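Protein (sliding clamp) (Enterobacteria phage RB69, PDB 1B77) forms a trimeric ring around DNA that holds the phage DNA polymerase on its template and makes replication processive. Local coordinates at the interface of chains A and B. Residues are numbered along the deposited sequence; one frame, centred on the assembly and turned at random. Chains: chain A/B, Protein (sliding clamp).

The interface of chains A and B. Residues chain A 66-67, 85, 87-90; chain B 125, 165-167.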
ATOM      1  N   LEU A  66      10.589 -15.824  -7.843  1.00 29.65           N
ATOM      2  CA  LEU A  66      10.853 -15.390  -9.215  1.00 30.37           C
ATOM      3  C   LEU A  66      11.321 -16.487 -10.164  1.00 31.22           C
ATOM      4  O   LEU A  66      11.529 -16.227 -11.346  1.00 31.26           O
ATOM      5  CB  LEU A  66      11.888 -14.258  -9.217  1.00 30.02           C
ATOM      6  CG  LEU A  66      11.508 -12.991  -8.443  1.00 30.18           C
ATOM      7  CD1 LEU A  66      12.648 -11.988  -8.499  1.00 29.79           C
ATOM      8  CD2 LEU A  66      10.229 -12.396  -9.028  1.00 29.44           C
ATOM      9  N   VAL A  67      11.500 -17.704  -9.656  1.00 32.45           N
ATOM     10  CA  VAL A  67      11.946 -18.821 -10.496  1.00 33.43           C
ATOM     11  C   VAL A  67      10.949 -19.982 -10.479  1.00 34.45           C
ATOM     12  O   VAL A  67       9.982 -19.967  -9.718  1.00 34.47           O
ATOM     13  CB  VAL A  67      13.327 -19.346 -10.043  1.00 33.37           C
ATOM     14  CG1 VAL A  67      14.377 -18.262 -10.220  1.00 33.07           C
ATOM     15  CG2 VAL A  67      13.268 -19.790  -8.579  1.00 33.06           C
ATOM     16  N   ASP A  85      17.328 -22.635 -12.597  1.00 29.91           N
ATOM     17  CA  ASP A  85      16.006 -22.472 -13.206  1.00 30.32           C
ATOM     18  C   ASP A  85      16.076 -22.953 -14.666  1.00 30.04           C
ATOM     19  O   ASP A  85      17.145 -23.334 -15.140  1.00 29.76           O
ATOM     20  CB  ASP A  85      15.581 -21.003 -13.129  1.00 30.86           C
ATOM     21  CG  ASP A  85      14.105 -20.804 -13.402  1.00 31.79           C
ATOM     22  OD1 ASP A  85      13.343 -21.790 -13.347  1.00 32.55           O
ATOM     23  OD2 ASP A  85      13.701 -19.649 -13.650  1.00 32.45           O
ATOM     24  N   ARG A  87      16.048 -21.560 -17.911  1.00 30.38           N
ATOM     25  CA  ARG A  87      17.085 -20.967 -18.765  1.00 30.27           C
ATOM     26  C   ARG A  87      18.001 -20.005 -18.017  1.00 29.27           C
ATOM     27  O   ARG A  87      18.805 -19.311 -18.634  1.00 28.94           O
ATOM     28  CB  ARG A  87      16.473 -20.174 -19.921  1.00 31.99           C
ATOM     29  CG  ARG A  87      15.260 -20.765 -20.577  1.00 34.50           C
ATOM     30  CD  ARG A  87      14.038 -19.971 -20.164  1.00 36.72           C
ATOM     31  NE  ARG A  87      12.937 -20.104 -21.114  1.00 38.34           N
ATOM     32  CZ  ARG A  87      11.735 -19.562 -20.939  1.00 39.15           C
ATOM     33  NH1 ARG A  87      11.482 -18.854 -19.844  1.00 39.58           N
ATOM     34  NH2 ARG A  87      10.784 -19.728 -21.858  1.00 39.69           N
ATOM     35  N   SER A  88      17.881 -19.941 -16.701  1.00 28.19           N
ATOM     36  CA  SER A  88      18.705 -19.017 -15.943  1.00 27.34           C
ATOM     37  C   SER A  88      19.211 -19.620 -14.653  1.00 27.10           C
ATOM     38  O   SER A  88      18.804 -20.718 -14.259  1.00 27.31           O
ATOM     39  CB  SER A  88      17.908 -17.749 -15.637  1.00 26.83           C
ATOM     40  OG  SER A  88      16.700 -18.077 -14.974  1.00 25.96           O
ATOM     41  N   THR A  89      20.096 -18.882 -13.993  1.00 26.59           N
ATOM     42  CA  THR A  89      20.687 -19.312 -12.735  1.00 26.25           C
ATOM     43  C   THR A  89      20.782 -18.104 -11.793  1.00 26.25           C
ATOM     44  O   THR A  89      21.115 -16.994 -12.213  1.00 26.32           O
ATOM     45  CB  THR A  89      22.109 -19.885 -12.969  1.00 26.18           C
ATOM     46  OG1 THR A  89      22.039 -20.962 -13.906  1.00 26.55           O
ATOM     47  CG2 THR A  89      22.718 -20.392 -11.671  1.00 26.00           C
ATOM     48  N   VAL A  90      20.470 -18.320 -10.524  1.00 26.02           N
ATOM     49  CA  VAL A  90      20.559 -17.257  -9.539  1.00 25.95           C
ATOM     50  C   VAL A  90      21.535 -17.701  -8.466  1.00 26.30           C
ATOM     51  O   VAL A  90      21.402 -18.791  -7.915  1.00 26.43           O
ATOM     52  CB  VAL A  90      19.194 -16.970  -8.853  1.00 25.87           C
ATOM     53  CG1 VAL A  90      19.385 -15.941  -7.735  1.00 24.98           C
ATOM     54  CG2 VAL A  90      18.178 -16.470  -9.871  1.00 25.13           C
TER
ATOM     55  N   GLN B 125      11.827 -11.713 -15.484  1.00 23.25           N
ATOM     56  CA  GLN B 125      12.681 -12.268 -14.440  1.00 23.09           C
ATOM     57  C   GLN B 125      13.947 -11.419 -14.258  1.00 23.05           C
ATOM     58  O   GLN B 125      14.361 -11.149 -13.125  1.00 22.96           O
ATOM     59  CB  GLN B 125      13.069 -13.711 -14.761  1.00 22.71           C
ATOM     60  CG  GLN B 125      13.803 -14.402 -13.628  1.00 22.69           C
ATOM     61  CD  GLN B 125      14.294 -15.783 -14.010  1.00 22.93           C
ATOM     62  OE1 GLN B 125      15.266 -15.929 -14.752  1.00 22.57           O
ATOM     63  NE2 GLN B 125      13.615 -16.809 -13.513  1.00 22.84           N
ATOM     64  N   TYR B 165      23.698 -13.407 -11.332  1.00 25.79           N
ATOM     65  CA  TYR B 165      22.605 -13.909 -12.144  1.00 25.39           C
ATOM     66  C   TYR B 165      23.125 -14.138 -13.552  1.00 25.55           C
ATOM     67  O   TYR B 165      24.075 -13.478 -14.001  1.00 25.22           O
ATOM     68  CB  TYR B 165      21.467 -12.890 -12.184  1.00 25.00           C
ATOM     69  CG  TYR B 165      20.320 -13.233 -13.111  1.00 24.12           C
ATOM     70  CD1 TYR B 165      19.444 -14.276 -12.823  1.00 24.19           C
ATOM     71  CD2 TYR B 165      20.074 -12.466 -14.247  1.00 24.26           C
ATOM     72  CE1 TYR B 165      18.338 -14.541 -13.642  1.00 23.76           C
ATOM     73  CE2 TYR B 165      18.983 -12.722 -15.070  1.00 24.13           C
ATOM     74  CZ  TYR B 165      18.115 -13.756 -14.762  1.00 24.02           C
ATOM     75  OH  TYR B 165      17.018 -13.983 -15.567  1.00 24.14           O
ATOM     76  N   SER B 166      22.496 -15.077 -14.245  1.00 25.46           N
ATOM     77  CA  SER B 166      22.868 -15.394 -15.607  1.00 26.13           C
ATOM     78  C   SER B 166      21.642 -15.909 -16.346  1.00 26.36           C
ATOM     79  O   SER B 166      20.936 -16.793 -15.855  1.00 26.78           O
ATOM     80  CB  SER B 166      23.971 -16.448 -15.613  1.00 26.45           C
ATOM     81  OG  SER B 166      24.477 -16.606 -16.923  1.00 28.20           O
ATOM     82  N   LEU B 167      21.381 -15.340 -17.518  1.00 26.49           N
ATOM     83  CA  LEU B 167      20.238 -15.731 -18.331  1.00 26.66           C
ATOM     84  C   LEU B 167      20.722 -16.041 -19.737  1.00 26.83           C
ATOM     85  O   LEU B 167      21.464 -15.259 -20.331  1.00 26.53           O
ATOM     86  CB  LEU B 167      19.205 -14.604 -18.384  1.00 26.91           C
ATOM     87  CG  LEU B 167      18.057 -14.749 -19.398  1.00 26.99           C
ATOM     88  CD1 LEU B 167      17.032 -15.763 -18.894  1.00 26.69           C
ATOM     89  CD2 LEU B 167      17.403 -13.396 -19.614  1.00 26.87           C
TER
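A:Thr89 and B:Ser166 pair backbone to backbone at a head-to-tail subunit interface, where edge strands 88-92 of chain A and 165-171 of chain B run antiparallel and join into one sheet across the boundary; repeated around the trimer, such junctions would close the clamp ring. A:Thr89 N donates to B:Ser166 O at 2.9 Å, and B:Ser166 N returns a bond to A:Thr89 O at 3.1 Å.

Beside this seam, B:Gln125 reaches out from helix 120-133 with its chain extended, CG anti to the backbone N (chi1 -172°), and brings its amide against A:Leu66, A:Asp85 and A:Ser88. The amide nitrogen B:Gln125 NE2 gives a nearly straight hydrogen bond to the backbone carbonyl A:Leu66 O at 3.1 Å. A second bond runs from B:Gln125 NE2 to A:Asp85 OD2 at 2.8 Å. Both acceptors lie in the amide plane, whereas the carboxylate of A:Asp85, meeting the amide tip to tip, is turned 47° from it. The carbonyl A:Leu66 O and this carboxylate, if charged as is likely, call for a donor and so favour the NH2 end of the amide here.

At the other end of the amide, OE1 accepts hydrogen bonds from hydroxyls of both subunits, which fit it because they can donate. A:Ser88 OG donates to B:Gln125 OE1 at 2.6 Å, tilted slightly from the carbonyl plane. The B:Tyr165 ring packs by CE1 against A:Ser88 CB and by CD1 against A:Val90 CG2, while B:Leu167 CD1 adds an apolar contact to that serine carbon. From within chain B, the phenol B:Tyr165 OH donates to B:Gln125 OE1 at 2.7 Å, in the carbonyl plane and on a lone pair.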